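Local atomic coordinates of Slr1438 protein (Synechocystis sp., PDB entry 3K25), a protein that is of uncharacterised function but belongs to the aldose 1-epimerase family, and so may bind carbohydrate and act as a sugar isomerase. Residues Arg115-Asp120 and Ala129-Phe134; Trp38-Gln43 and Gln139-Arg144; Glu171-Thr176 and Gln198-Ser203. All blocks are in the same frame, centred on the assembly; numbering follows the deposited sequence.

Contact 1 (Arg115-Asp120 and Ala129-Phe134); sequences RLSHND and AFELVF
The close-packed part of this contact lies around L116, F130 and L132, all buried. L116 and L132 form an antiparallel hydrogen-bonded pair. L116 N reaches L132 O at 2.8 Å and L132 N reaches L116 O at 2.8 Å, both bonds almost straight and in the carbonyl planes. F130, its CG in the crowded position between N and C (chi1 81°), brings its ring against L116 and H118 of the partner segment. L116 CG meets the ring edge in plane, 3.9 Å from CE1, while H118 CB sits over a ring face, 3.9 Å from the centroid. The pairing belongs to the large antiparallel sheet of the galactose mutarotase-like fold, joining strands 110-117 and 130-139 where helix 120-123 links them; N119 OD1 caps that helix on T122 N.

The other face, with R115, S117, E131 and V133, is partly exposed and looser. Here the extended R115 chain grips E131 side-on, NE at 2.9 Å and NH2 at 2.6 Å, both on E131 OE2. That oxygen lies near the guanidinium plane, although the two charged planes are 71° apart. R115 NH1 makes a salt bridge to E100 as well, so two carboxylates share one guanidinium, which would probably offset their repulsion.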
ATOM      1  N   ARG A 115      -2.809   7.658 -13.202  1.00 32.08           N
ATOM      2  CA  ARG A 115      -4.031   8.347 -12.824  1.00 30.40           C
ATOM      3  C   ARG A 115      -5.235   7.437 -12.646  1.00 28.54           C
ATOM      4  O   ARG A 115      -5.499   6.535 -13.461  1.00 29.45           O
ATOM      5  CB  ARG A 115      -4.361   9.412 -13.867  1.00 33.75           C
ATOM      6  CG  ARG A 115      -5.790   9.931 -13.827  1.00 32.43           C
ATOM      7  CD  ARG A 115      -5.986  10.979 -14.918  1.00 36.65           C
ATOM      8  NE  ARG A 115      -7.308  11.593 -14.869  1.00 38.75           N
ATOM      9  CZ  ARG A 115      -8.372  11.138 -15.518  1.00 38.61           C
ATOM     10  NH1 ARG A 115      -8.279  10.056 -16.285  1.00 32.09           N
ATOM     11  NH2 ARG A 115      -9.531  11.767 -15.392  1.00 41.24           N
ATOM     12  N   LEU A 116      -5.960   7.693 -11.563  1.00 25.95           N
ATOM     13  CA  LEU A 116      -7.178   6.967 -11.253  1.00 23.88           C
ATOM     14  C   LEU A 116      -8.283   7.983 -11.029  1.00 25.56           C
ATOM     15  O   LEU A 116      -8.232   8.795 -10.097  1.00 25.98           O
ATOM     16  CB  LEU A 116      -7.017   6.110 -10.007  1.00 19.70           C
ATOM     17  CG  LEU A 116      -8.321   5.393  -9.636  1.00 18.70           C
ATOM     18  CD1 LEU A 116      -8.947   4.752 -10.880  1.00 17.42           C
ATOM     19  CD2 LEU A 116      -8.020   4.352  -8.558  1.00 15.70           C
ATOM     20  N   SER A 117      -9.278   7.930 -11.900  1.00 31.15           N
ATOM     21  CA  SER A 117     -10.401   8.842 -11.843  1.00 34.67           C
ATOM     22  C   SER A 117     -11.681   8.149 -11.441  1.00 34.97           C
ATOM     23  O   SER A 117     -11.904   6.968 -11.736  1.00 33.02           O
ATOM     24  CB  SER A 117     -10.618   9.499 -13.210  1.00 35.21           C
ATOM     25  OG  SER A 117     -11.825  10.247 -13.229  1.00 37.19           O
ATOM     26  N   HIS A 118     -12.533   8.908 -10.776  1.00 24.15           N
ATOM     27  CA  HIS A 118     -13.825   8.396 -10.373  1.00 24.89           C
ATOM     28  C   HIS A 118     -14.629   8.075 -11.648  1.00 26.43           C
ATOM     29  O   HIS A 118     -14.259   8.489 -12.753  1.00 26.47           O
ATOM     30  CB  HIS A 118     -14.545   9.468  -9.550  1.00 27.27           C
ATOM     31  CG  HIS A 118     -14.807  10.735 -10.307  1.00 31.61           C
ATOM     32  ND1 HIS A 118     -15.885  10.889 -11.153  1.00 34.03           N
ATOM     33  CD2 HIS A 118     -14.110  11.894 -10.371  1.00 31.80           C
ATOM     34  CE1 HIS A 118     -15.840  12.088 -11.705  1.00 36.46           C
ATOM     35  NE2 HIS A 118     -14.774  12.719 -11.246  1.00 35.94           N
ATOM     36  N   ASN A 119     -15.706   7.308 -11.484  1.00 29.49           N
ATOM     37  CA  ASN A 119     -16.610   6.971 -12.580  1.00 30.82           C
ATOM     38  C   ASN A 119     -17.988   6.570 -12.023  1.00 31.88           C
ATOM     39  O   ASN A 119     -18.185   6.544 -10.809  1.00 33.75           O
ATOM     40  CB  ASN A 119     -16.019   5.869 -13.483  1.00 28.80           C
ATOM     41  CG  ASN A 119     -15.969   4.503 -12.820  1.00 27.89           C
ATOM     42  OD1 ASN A 119     -16.717   4.206 -11.888  1.00 29.44           O
ATOM     43  ND2 ASN A 119     -15.096   3.649 -13.331  1.00 22.60           N
ATOM     44  N   ASP A 120     -18.937   6.261 -12.901  1.00 32.35           N
ATOM     45  CA  ASP A 120     -20.283   5.900 -12.451  1.00 35.48           C
ATOM     46  C   ASP A 120     -20.312   4.776 -11.435  1.00 34.36           C
ATOM     47  O   ASP A 120     -21.058   4.837 -10.462  1.00 38.19           O
ATOM     48  CB  ASP A 120     -21.182   5.510 -13.627  1.00 37.30           C
ATOM     49  CG  ASP A 120     -21.337   6.624 -14.645  1.00 42.32           C
ATOM     50  OD1 ASP A 120     -21.337   7.814 -14.260  1.00 43.83           O
ATOM     51  OD2 ASP A 120     -21.478   6.296 -15.842  1.00 43.48           O
ATOM     52  N   ALA A 129     -16.454  13.050  -6.525  1.00 29.53           N
ATOM     53  CA  ALA A 129     -15.724  13.158  -7.785  1.00 28.50           C
ATOM     54  C   ALA A 129     -14.215  13.230  -7.570  1.00 25.72           C
ATOM     55  O   ALA A 129     -13.580  14.259  -7.852  1.00 26.77           O
ATOM     56  CB  ALA A 129     -16.201  14.398  -8.542  1.00 31.43           C
ATOM     57  N   PHE A 130     -13.639  12.128  -7.104  1.00 31.17           N
ATOM     58  CA  PHE A 130     -12.207  12.080  -6.829  1.00 29.48           C
ATOM     59  C   PHE A 130     -11.325  11.883  -8.056  1.00 29.81           C
ATOM     60  O   PHE A 130     -11.750  11.351  -9.082  1.00 30.68           O
ATOM     61  CB  PHE A 130     -11.903  10.952  -5.825  1.00 23.86           C
ATOM     62  CG  PHE A 130     -11.827   9.585  -6.452  1.00 20.09           C
ATOM     63  CD1 PHE A 130     -10.646   9.149  -7.057  1.00 17.68           C
ATOM     64  CD2 PHE A 130     -12.948   8.764  -6.494  1.00 18.78           C
ATOM     65  CE1 PHE A 130     -10.583   7.915  -7.705  1.00 12.69           C
ATOM     66  CE2 PHE A 130     -12.910   7.527  -7.132  1.00 14.32           C
ATOM     67  CZ  PHE A 130     -11.723   7.095  -7.745  1.00 12.42           C
ATOM     68  N   GLU A 131     -10.080  12.317  -7.928  1.00 26.06           N
ATOM     69  CA  GLU A 131      -9.086  12.131  -8.975  1.00 28.41           C
ATOM     70  C   GLU A 131      -7.727  11.977  -8.298  1.00 27.96           C
ATOM     71  O   GLU A 131      -7.281  12.856  -7.563  1.00 30.25           O
ATOM     72  CB  GLU A 131      -9.049  13.294  -9.975  1.00 31.57           C
ATOM     73  CG  GLU A 131      -8.205  12.927 -11.202  1.00 35.37           C
ATOM     74  CD  GLU A 131      -8.397  13.853 -12.392  1.00 41.69           C
ATOM     75  OE1 GLU A 131      -7.931  15.003 -12.314  1.00 41.29           O
ATOM     76  OE2 GLU A 131      -9.012  13.428 -13.401  1.00 43.44           O
ATOM     77  N   LEU A 132      -7.083  10.845  -8.546  1.00 28.32           N
ATOM     78  CA  LEU A 132      -5.786  10.564  -7.957  1.00 28.41           C
ATOM     79  C   LEU A 132      -4.703  10.459  -9.011  1.00 28.08           C
ATOM     80  O   LEU A 132      -4.898   9.811 -10.036  1.00 30.44           O
ATOM     81  CB  LEU A 132      -5.834   9.235  -7.194  1.00 27.37           C
ATOM     82  CG  LEU A 132      -6.396   9.107  -5.779  1.00 27.93           C
ATOM     83  CD1 LEU A 132      -7.617   9.977  -5.581  1.00 27.66           C
ATOM     84  CD2 LEU A 132      -6.721   7.630  -5.544  1.00 31.27           C
ATOM     85  N   VAL A 133      -3.573  11.112  -8.764  1.00 30.37           N
ATOM     86  CA  VAL A 133      -2.429  11.015  -9.660  1.00 28.97           C
ATOM     87  C   VAL A 133      -1.266  10.657  -8.746  1.00 26.76           C
ATOM     88  O   VAL A 133      -0.894  11.430  -7.860  1.00 24.76           O
ATOM     89  CB  VAL A 133      -2.104  12.341 -10.409  1.00 33.51           C
ATOM     90  CG1 VAL A 133      -3.207  12.682 -11.410  1.00 31.55           C
ATOM     91  CG2 VAL A 133      -1.927  13.457  -9.423  1.00 34.76           C
ATOM     92  N   PHE A 134      -0.721   9.461  -8.932  1.00 25.98           N
ATOM     93  CA  PHE A 134       0.393   9.008  -8.116  1.00 26.38           C
ATOM     94  C   PHE A 134       1.628   9.005  -8.982  1.00 29.63           C
ATOM     95  O   PHE A 134       1.569   8.681 -10.174  1.00 29.45           O
ATOM     96  CB  PHE A 134       0.155   7.584  -7.576  1.00 23.18           C
ATOM     97  CG  PHE A 134      -0.876   7.496  -6.470  1.00 20.80           C
ATOM     98  CD1 PHE A 134      -1.756   8.555  -6.209  1.00 19.44           C
ATOM     99  CD2 PHE A 134      -0.999   6.325  -5.717  1.00 18.91           C
ATOM    100  CE1 PHE A 134      -2.739   8.441  -5.223  1.00 17.52           C
ATOM    101  CE2 PHE A 134      -1.979   6.203  -4.726  1.00 19.81           C
ATOM    102  CZ  PHE A 134      -2.852   7.256  -4.478  1.00 16.92           C
TER

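Contact 2 (Trp38-Gln43 and Gln139-Arg144); sequences WTVQGQ and QGHSLR
Water 1 is the best-held polar atom, gripped by three bonds, one firm and two weak. It donates to G140 O at 2.9 Å and weakly to S142 O at 3.3 Å, and accepts a weak bond from W38 NE1 at 3.1 Å, in plane at the indole edge. G140 O also takes a bond from S21 OG. With CG anti to the backbone N (chi1 172°), W38 extends its six-membered ring across to the other segment. L143 CB stands over one face of that ring, 4.0 Å from the centroid and 19° off the normal, a CH-pi contact.

Both segments are tight hairpin ends from different antiparallel sheets: V40 to Q43 is a type I' turn joining strands 34-40 and 43-44, with V40 N bonded to Q43 O, and Q139 to S142 links strands 130-139 and 142-151 through S142 N to Q139 O at 2.9 Å. Q41 and G42 both take positive phi, as a type I' turn requires, as does G140 in the other turn. V40 CG1 abuts the edge of the H141 imidazole, 3.6 Å from ND1. F284 and L138 pack on W38 from the larger sheet, I45 and L46 from beyond the type I' turn.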
ATOM      1  N   TRP A  38      10.150  -5.592  -6.938  1.00 32.04           N
ATOM      2  CA  TRP A  38      11.228  -4.607  -6.864  1.00 34.39           C
ATOM      3  C   TRP A  38      12.524  -5.297  -6.452  1.00 41.62           C
ATOM      4  O   TRP A  38      12.545  -6.028  -5.466  1.00 44.26           O
ATOM      5  CB  TRP A  38      10.850  -3.522  -5.850  1.00 30.43           C
ATOM      6  CG  TRP A  38      11.926  -2.521  -5.517  1.00 29.44           C
ATOM      7  CD1 TRP A  38      13.012  -2.188  -6.276  1.00 31.26           C
ATOM      8  CD2 TRP A  38      11.976  -1.677  -4.353  1.00 28.14           C
ATOM      9  NE1 TRP A  38      13.732  -1.185  -5.662  1.00 31.73           N
ATOM     10  CE2 TRP A  38      13.120  -0.853  -4.482  1.00 29.14           C
ATOM     11  CE3 TRP A  38      11.163  -1.535  -3.218  1.00 28.18           C
ATOM     12  CZ2 TRP A  38      13.473   0.101  -3.519  1.00 29.19           C
ATOM     13  CZ3 TRP A  38      11.512  -0.583  -2.257  1.00 27.63           C
ATOM     14  CH2 TRP A  38      12.663   0.224  -2.418  1.00 27.97           C
ATOM     15  N   THR A  39      13.593  -5.093  -7.225  1.00 30.03           N
ATOM     16  CA  THR A  39      14.899  -5.695  -6.909  1.00 36.83           C
ATOM     17  C   THR A  39      16.061  -4.712  -6.930  1.00 42.57           C
ATOM     18  O   THR A  39      16.157  -3.841  -7.795  1.00 41.97           O
ATOM     19  CB  THR A  39      15.287  -6.856  -7.855  1.00 36.85           C
ATOM     20  OG1 THR A  39      15.414  -6.372  -9.200  1.00 36.24           O
ATOM     21  CG2 THR A  39      14.267  -7.959  -7.783  1.00 32.26           C
ATOM     22  N   VAL A  40      16.938  -4.880  -5.950  1.00 39.98           N
ATOM     23  CA  VAL A  40      18.130  -4.065  -5.792  1.00 47.96           C
ATOM     24  C   VAL A  40      19.315  -5.015  -5.819  1.00 57.50           C
ATOM     25  O   VAL A  40      19.480  -5.843  -4.929  1.00 60.21           O
ATOM     26  CB  VAL A  40      18.100  -3.317  -4.459  1.00 48.14           C
ATOM     27  CG1 VAL A  40      17.315  -2.034  -4.613  1.00 43.94           C
ATOM     28  CG2 VAL A  40      17.430  -4.187  -3.401  1.00 48.15           C
ATOM     29  N   GLN A  41      20.137  -4.896  -6.853  1.00 67.77           N
ATOM     30  CA  GLN A  41      21.297  -5.762  -7.002  1.00 75.42           C
ATOM     31  C   GLN A  41      20.826  -7.193  -7.197  1.00 74.62           C
ATOM     32  O   GLN A  41      21.526  -8.140  -6.846  1.00 79.35           O
ATOM     33  CB  GLN A  41      22.203  -5.682  -5.773  1.00 81.88           C
ATOM     34  CG  GLN A  41      22.753  -4.297  -5.517  1.00 85.62           C
ATOM     35  CD  GLN A  41      23.701  -4.259  -4.339  1.00 91.83           C
ATOM     36  OE1 GLN A  41      23.339  -4.628  -3.222  1.00 98.35           O
ATOM     37  NE2 GLN A  41      24.926  -3.810  -4.583  1.00 90.11           N
ATOM     38  N   GLY A  42      19.620  -7.339  -7.736  1.00 50.00           N
ATOM     39  CA  GLY A  42      19.084  -8.666  -7.997  1.00 49.30           C
ATOM     40  C   GLY A  42      18.364  -9.356  -6.854  1.00 46.71           C
ATOM     41  O   GLY A  42      17.758 -10.413  -7.046  1.00 43.69           O
ATOM     42  N   GLN A  43      18.430  -8.775  -5.663  1.00 58.05           N
ATOM     43  CA  GLN A  43      17.753  -9.367  -4.524  1.00 56.62           C
ATOM     44  C   GLN A  43      16.341  -8.777  -4.386  1.00 47.24           C
ATOM     45  O   GLN A  43      16.145  -7.558  -4.457  1.00 42.94           O
ATOM     46  CB  GLN A  43      18.578  -9.145  -3.254  1.00 63.39           C
ATOM     47  CG  GLN A  43      18.870  -7.688  -2.952  1.00 71.45           C
ATOM     48  CD  GLN A  43      20.000  -7.507  -1.956  1.00 77.65           C
ATOM     49  OE1 GLN A  43      19.996  -8.106  -0.877  1.00 81.36           O
ATOM     50  NE2 GLN A  43      20.974  -6.673  -2.311  1.00 77.80           N
ATOM     51  N   GLN A 139      14.981   5.461  -7.649  1.00 32.93           N
ATOM     52  CA  GLN A 139      16.374   5.891  -7.712  1.00 40.88           C
ATOM     53  C   GLN A 139      17.195   5.153  -6.673  1.00 46.28           C
ATOM     54  O   GLN A 139      16.702   4.811  -5.598  1.00 45.11           O
ATOM     55  CB  GLN A 139      16.556   7.385  -7.447  1.00 43.30           C
ATOM     56  CG  GLN A 139      17.982   7.658  -6.915  1.00 54.38           C
ATOM     57  CD  GLN A 139      18.235   9.082  -6.462  1.00 59.81           C
ATOM     58  OE1 GLN A 139      17.410   9.692  -5.772  1.00 63.95           O
ATOM     59  NE2 GLN A 139      19.403   9.617  -6.827  1.00 59.02           N
ATOM     60  N   GLY A 140      18.463   4.935  -7.006  1.00 42.97           N
ATOM     61  CA  GLY A 140      19.372   4.267  -6.103  1.00 49.05           C
ATOM     62  C   GLY A 140      18.757   3.081  -5.402  1.00 49.56           C
ATOM     63  O   GLY A 140      18.402   2.100  -6.042  1.00 49.22           O
ATOM     64  N   HIS A 141      18.622   3.167  -4.085  1.00 61.49           N
ATOM     65  CA  HIS A 141      18.065   2.060  -3.327  1.00 61.35           C
ATOM     66  C   HIS A 141      16.726   2.382  -2.689  1.00 54.78           C
ATOM     67  O   HIS A 141      16.383   1.841  -1.635  1.00 54.54           O
ATOM     68  CB  HIS A 141      19.063   1.619  -2.255  1.00 70.70           C
ATOM     69  CG  HIS A 141      20.282   0.945  -2.806  1.00 81.43           C
ATOM     70  ND1 HIS A 141      20.251  -0.318  -3.358  1.00 88.00           N
ATOM     71  CD2 HIS A 141      21.566   1.366  -2.906  1.00 85.57           C
ATOM     72  CE1 HIS A 141      21.461  -0.647  -3.772  1.00 91.82           C
ATOM     73  NE2 HIS A 141      22.278   0.357  -3.509  1.00 91.97           N
ATOM     74  N   SER A 142      15.949   3.246  -3.327  1.00 66.74           N
ATOM     75  CA  SER A 142      14.662   3.589  -2.754  1.00 59.15           C
ATOM     76  C   SER A 142      13.535   3.787  -3.753  1.00 52.07           C
ATOM     77  O   SER A 142      13.760   3.999  -4.949  1.00 53.96           O
ATOM     78  CB  SER A 142      14.797   4.852  -1.896  1.00 59.46           C
ATOM     79  OG  SER A 142      15.018   6.000  -2.697  1.00 60.25           O
ATOM     80  N   LEU A 143      12.313   3.709  -3.235  1.00 42.75           N
ATOM     81  CA  LEU A 143      11.103   3.913  -4.019  1.00 34.42           C
ATOM     82  C   LEU A 143      10.246   4.939  -3.312  1.00 29.09           C
ATOM     83  O   LEU A 143       9.881   4.763  -2.145  1.00 29.00           O
ATOM     84  CB  LEU A 143      10.296   2.626  -4.163  1.00 30.77           C
ATOM     85  CG  LEU A 143       8.956   2.877  -4.857  1.00 26.37           C
ATOM     86  CD1 LEU A 143       9.139   3.690  -6.121  1.00 25.95           C
ATOM     87  CD2 LEU A 143       8.324   1.549  -5.158  1.00 21.98           C
ATOM     88  N   ARG A 144       9.926   6.009  -4.026  1.00 35.09           N
ATOM     89  CA  ARG A 144       9.110   7.085  -3.480  1.00 31.27           C
ATOM     90  C   ARG A 144       7.843   7.175  -4.309  1.00 28.19           C
ATOM     91  O   ARG A 144       7.892   7.120  -5.537  1.00 28.68           O
ATOM     92  CB  ARG A 144       9.863   8.423  -3.564  1.00 33.23           C
ATOM     93  CG  ARG A 144       9.145   9.590  -2.902  1.00 33.32           C
ATOM     94  CD  ARG A 144       9.816  10.936  -3.208  1.00 37.09           C
ATOM     95  NE  ARG A 144       9.325  12.015  -2.343  1.00 34.60           N
ATOM     96  CZ  ARG A 144       9.507  12.045  -1.024  1.00 34.87           C
ATOM     97  NH1 ARG A 144      10.171  11.058  -0.425  1.00 31.46           N
ATOM     98  NH2 ARG A 144       9.031  13.056  -0.301  1.00 36.97           N
TER
HETATM   99  O   HOH W   1      15.600   1.319  -5.669  1.00 15.75           O

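Contact 3 (Glu171-Thr176 and Gln198-Ser203); sequences EKLGIT and QLNLTS
Apolar packing carries this meeting of two irregular loops, and L201 is its centre. Its CG is anti to the carbonyl carbon (chi1 -61°), and the branch ends in CD1, which rests against I175, 3.4 Å from CG2 and 3.6 Å from CB; the two side chains cross at about a right angle. I175 has CG2 anti to the backbone N, so that this methyl, rather than the ethyl arm, is the part nearest L201. Nearer the backbone, L201 CB lies 4.0 Å from K172 CB.

Contacts between carbon and oxygen come next. The aliphatic chain of K172, extended beyond CG, runs past the carbonyl of L201, with CD nearest, 3.0 Å from L201 O. Toward solvent, T202 OG1 lies 4.1 Å from L173 CD1, a looser approach in which the side chains cross obliquely.

The polar bonds stay within each loop or lead to other parts of the fold. K172 to I175 is a type I turn closed by I175 N to K172 O at 3.0 Å, and N200 to S203 is a second, closed by S203 N to N200 O at 3.2 Å. These turns give both loops a defined shape where they meet. The ammonium of K172 is satisfied beyond L201, by T244 OG1 and by the backbone oxygen of K248, so that the buried lysine spans from one loop to strand 239-245 and the loop after it.

Strands make up most of the surroundings: L201 packs on L206 of strand 205-210, and both L201 and I175 touch L251 of strand 250-256. I175 also lies on F220 and D222 of strand 217-222, so the pair of loops sits where strands of the two eight-stranded sheets come together.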
ATOM      1  N   GLU A 171      13.563 -15.309   7.128  1.00 69.99           N
ATOM      2  CA  GLU A 171      13.971 -15.547   8.506  1.00 75.29           C
ATOM      3  C   GLU A 171      13.416 -14.440   9.390  1.00 69.87           C
ATOM      4  O   GLU A 171      14.080 -13.429   9.621  1.00 68.45           O
ATOM      5  CB  GLU A 171      15.499 -15.577   8.603  1.00 81.47           C
ATOM      6  CG  GLU A 171      16.166 -16.587   7.679  1.00 85.54           C
ATOM      7  CD  GLU A 171      15.614 -17.992   7.849  1.00 90.22           C
ATOM      8  OE1 GLU A 171      15.527 -18.464   9.005  1.00 92.98           O
ATOM      9  OE2 GLU A 171      15.273 -18.626   6.824  1.00 89.32           O
ATOM     10  N   LYS A 172      12.201 -14.644   9.891  1.00 67.40           N
ATOM     11  CA  LYS A 172      11.525 -13.659  10.729  1.00 62.73           C
ATOM     12  C   LYS A 172      12.067 -13.521  12.153  1.00 66.55           C
ATOM     13  O   LYS A 172      12.008 -12.442  12.749  1.00 63.80           O
ATOM     14  CB  LYS A 172      10.031 -13.979  10.781  1.00 59.33           C
ATOM     15  CG  LYS A 172       9.367 -14.014   9.406  1.00 54.66           C
ATOM     16  CD  LYS A 172       7.891 -14.368   9.521  1.00 50.87           C
ATOM     17  CE  LYS A 172       7.214 -14.438   8.160  1.00 45.05           C
ATOM     18  NZ  LYS A 172       5.784 -14.850   8.298  1.00 45.00           N
ATOM     19  N   LEU A 173      12.599 -14.610  12.694  1.00 46.49           N
ATOM     20  CA  LEU A 173      13.131 -14.606  14.051  1.00 50.11           C
ATOM     21  C   LEU A 173      14.185 -13.523  14.286  1.00 49.11           C
ATOM     22  O   LEU A 173      14.138 -12.817  15.288  1.00 49.53           O
ATOM     23  CB  LEU A 173      13.723 -15.979  14.378  1.00 59.35           C
ATOM     24  CG  LEU A 173      14.045 -16.226  15.852  1.00 66.43           C
ATOM     25  CD1 LEU A 173      12.771 -16.092  16.674  1.00 65.13           C
ATOM     26  CD2 LEU A 173      14.646 -17.606  16.022  1.00 74.59           C
ATOM     27  N   GLY A 174      15.129 -13.390  13.362  1.00 74.71           N
ATOM     28  CA  GLY A 174      16.176 -12.398  13.531  1.00 73.74           C
ATOM     29  C   GLY A 174      15.787 -10.963  13.223  1.00 65.92           C
ATOM     30  O   GLY A 174      16.608 -10.048  13.343  1.00 65.33           O
ATOM     31  N   ILE A 175      14.532 -10.759  12.840  1.00 64.59           N
ATOM     32  CA  ILE A 175      14.045  -9.428  12.494  1.00 56.28           C
ATOM     33  C   ILE A 175      14.073  -8.428  13.652  1.00 54.84           C
ATOM     34  O   ILE A 175      13.488  -8.661  14.712  1.00 54.52           O
ATOM     35  CB  ILE A 175      12.592  -9.489  11.937  1.00 51.38           C
ATOM     36  CG1 ILE A 175      12.556 -10.331  10.663  1.00 50.61           C
ATOM     37  CG2 ILE A 175      12.081  -8.083  11.629  1.00 43.62           C
ATOM     38  CD1 ILE A 175      13.432  -9.790   9.535  1.00 49.48           C
ATOM     39  N   THR A 176      14.761  -7.314  13.429  1.00 63.81           N
ATOM     40  CA  THR A 176      14.848  -6.237  14.408  1.00 63.52           C
ATOM     41  C   THR A 176      13.782  -5.211  14.007  1.00 56.00           C
ATOM     42  O   THR A 176      13.759  -4.763  12.859  1.00 52.82           O
ATOM     43  CB  THR A 176      16.238  -5.559  14.364  1.00 66.04           C
ATOM     44  OG1 THR A 176      17.233  -6.471  14.841  1.00 74.11           O
ATOM     45  CG2 THR A 176      16.253  -4.303  15.215  1.00 64.75           C
ATOM     46  N   GLN A 198       9.618  -4.838  20.405  1.00 63.18           N
ATOM     47  CA  GLN A 198       9.931  -6.109  19.769  1.00 68.16           C
ATOM     48  C   GLN A 198       8.686  -6.980  19.728  1.00 69.30           C
ATOM     49  O   GLN A 198       7.674  -6.654  20.351  1.00 69.20           O
ATOM     50  CB  GLN A 198      11.055  -6.814  20.524  1.00 76.36           C
ATOM     51  CG  GLN A 198      10.707  -7.227  21.931  1.00 82.87           C
ATOM     52  CD  GLN A 198      11.932  -7.665  22.701  1.00 90.98           C
ATOM     53  OE1 GLN A 198      11.828  -8.286  23.760  1.00 97.15           O
ATOM     54  NE2 GLN A 198      13.107  -7.336  22.173  1.00 90.61           N
ATOM     55  N   LEU A 199       8.756  -8.083  18.991  1.00 70.33           N
ATOM     56  CA  LEU A 199       7.608  -8.965  18.871  1.00 71.71           C
ATOM     57  C   LEU A 199       8.001 -10.238  18.143  1.00 74.94           C
ATOM     58  O   LEU A 199       8.976 -10.248  17.391  1.00 74.66           O
ATOM     59  CB  LEU A 199       6.501  -8.257  18.089  1.00 64.78           C
ATOM     60  CG  LEU A 199       5.073  -8.415  18.602  1.00 65.28           C
ATOM     61  CD1 LEU A 199       4.124  -7.713  17.638  1.00 58.20           C
ATOM     62  CD2 LEU A 199       4.720  -9.897  18.747  1.00 69.99           C
ATOM     63  N   ASN A 200       7.239 -11.308  18.365  1.00 67.93           N
ATOM     64  CA  ASN A 200       7.509 -12.584  17.706  1.00 71.60           C
ATOM     65  C   ASN A 200       6.808 -12.628  16.353  1.00 65.76           C
ATOM     66  O   ASN A 200       5.617 -12.952  16.268  1.00 65.48           O
ATOM     67  CB  ASN A 200       7.034 -13.758  18.569  1.00 79.81           C
ATOM     68  CG  ASN A 200       7.335 -15.106  17.932  1.00 85.44           C
ATOM     69  OD1 ASN A 200       8.484 -15.410  17.608  1.00 87.42           O
ATOM     70  ND2 ASN A 200       6.301 -15.920  17.748  1.00 86.77           N
ATOM     71  N   LEU A 201       7.554 -12.296  15.303  1.00 70.42           N
ATOM     72  CA  LEU A 201       7.028 -12.285  13.942  1.00 63.83           C
ATOM     73  C   LEU A 201       6.942 -13.701  13.390  1.00 67.10           C
ATOM     74  O   LEU A 201       6.579 -13.912  12.234  1.00 64.49           O
ATOM     75  CB  LEU A 201       7.914 -11.412  13.051  1.00 58.42           C
ATOM     76  CG  LEU A 201       7.992  -9.941  13.482  1.00 53.21           C
ATOM     77  CD1 LEU A 201       9.099  -9.230  12.728  1.00 50.15           C
ATOM     78  CD2 LEU A 201       6.651  -9.266  13.240  1.00 46.65           C
ATOM     79  N   THR A 202       7.278 -14.670  14.232  1.00 52.08           N
ATOM     80  CA  THR A 202       7.221 -16.073  13.853  1.00 56.19           C
ATOM     81  C   THR A 202       5.841 -16.628  14.228  1.00 56.42           C
ATOM     82  O   THR A 202       5.465 -17.728  13.819  1.00 58.95           O
ATOM     83  CB  THR A 202       8.343 -16.888  14.570  1.00 64.97           C
ATOM     84  OG1 THR A 202       9.628 -16.499  14.055  1.00 63.12           O
ATOM     85  CG2 THR A 202       8.153 -18.382  14.355  1.00 71.91           C
ATOM     86  N   SER A 203       5.087 -15.851  15.002  1.00 65.13           N
ATOM     87  CA  SER A 203       3.747 -16.251  15.430  1.00 66.83           C
ATOM     88  C   SER A 203       2.892 -16.657  14.233  1.00 63.78           C
ATOM     89  O   SER A 203       3.158 -16.244  13.108  1.00 58.79           O
ATOM     90  CB  SER A 203       3.063 -15.101  16.173  1.00 61.94           C
ATOM     91  OG  SER A 203       1.664 -15.322  16.263  1.00 63.27           O
TER

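In the fold
Contacts 1 and 2 share one large antiparallel sheet: strand 130-139 begins in contact 1, and the turn that follows it leads into strand 142-151 at contact 2. Their centres are 28 Å apart, their nearest atoms about 7 Å, and contact 1 is nested within the chain loop that contact 2 closes. Contact 2 also joins that sheet to the four-stranded one holding strand 34-40. Contact 3 follows in sequence and lies across the chain's centre from contact 1, centre to centre 38 Å, and 23 Å from contact 2, whose nearest atoms to it are about 12 Å away. The geometry by itself ties none of them to a sugar-binding site.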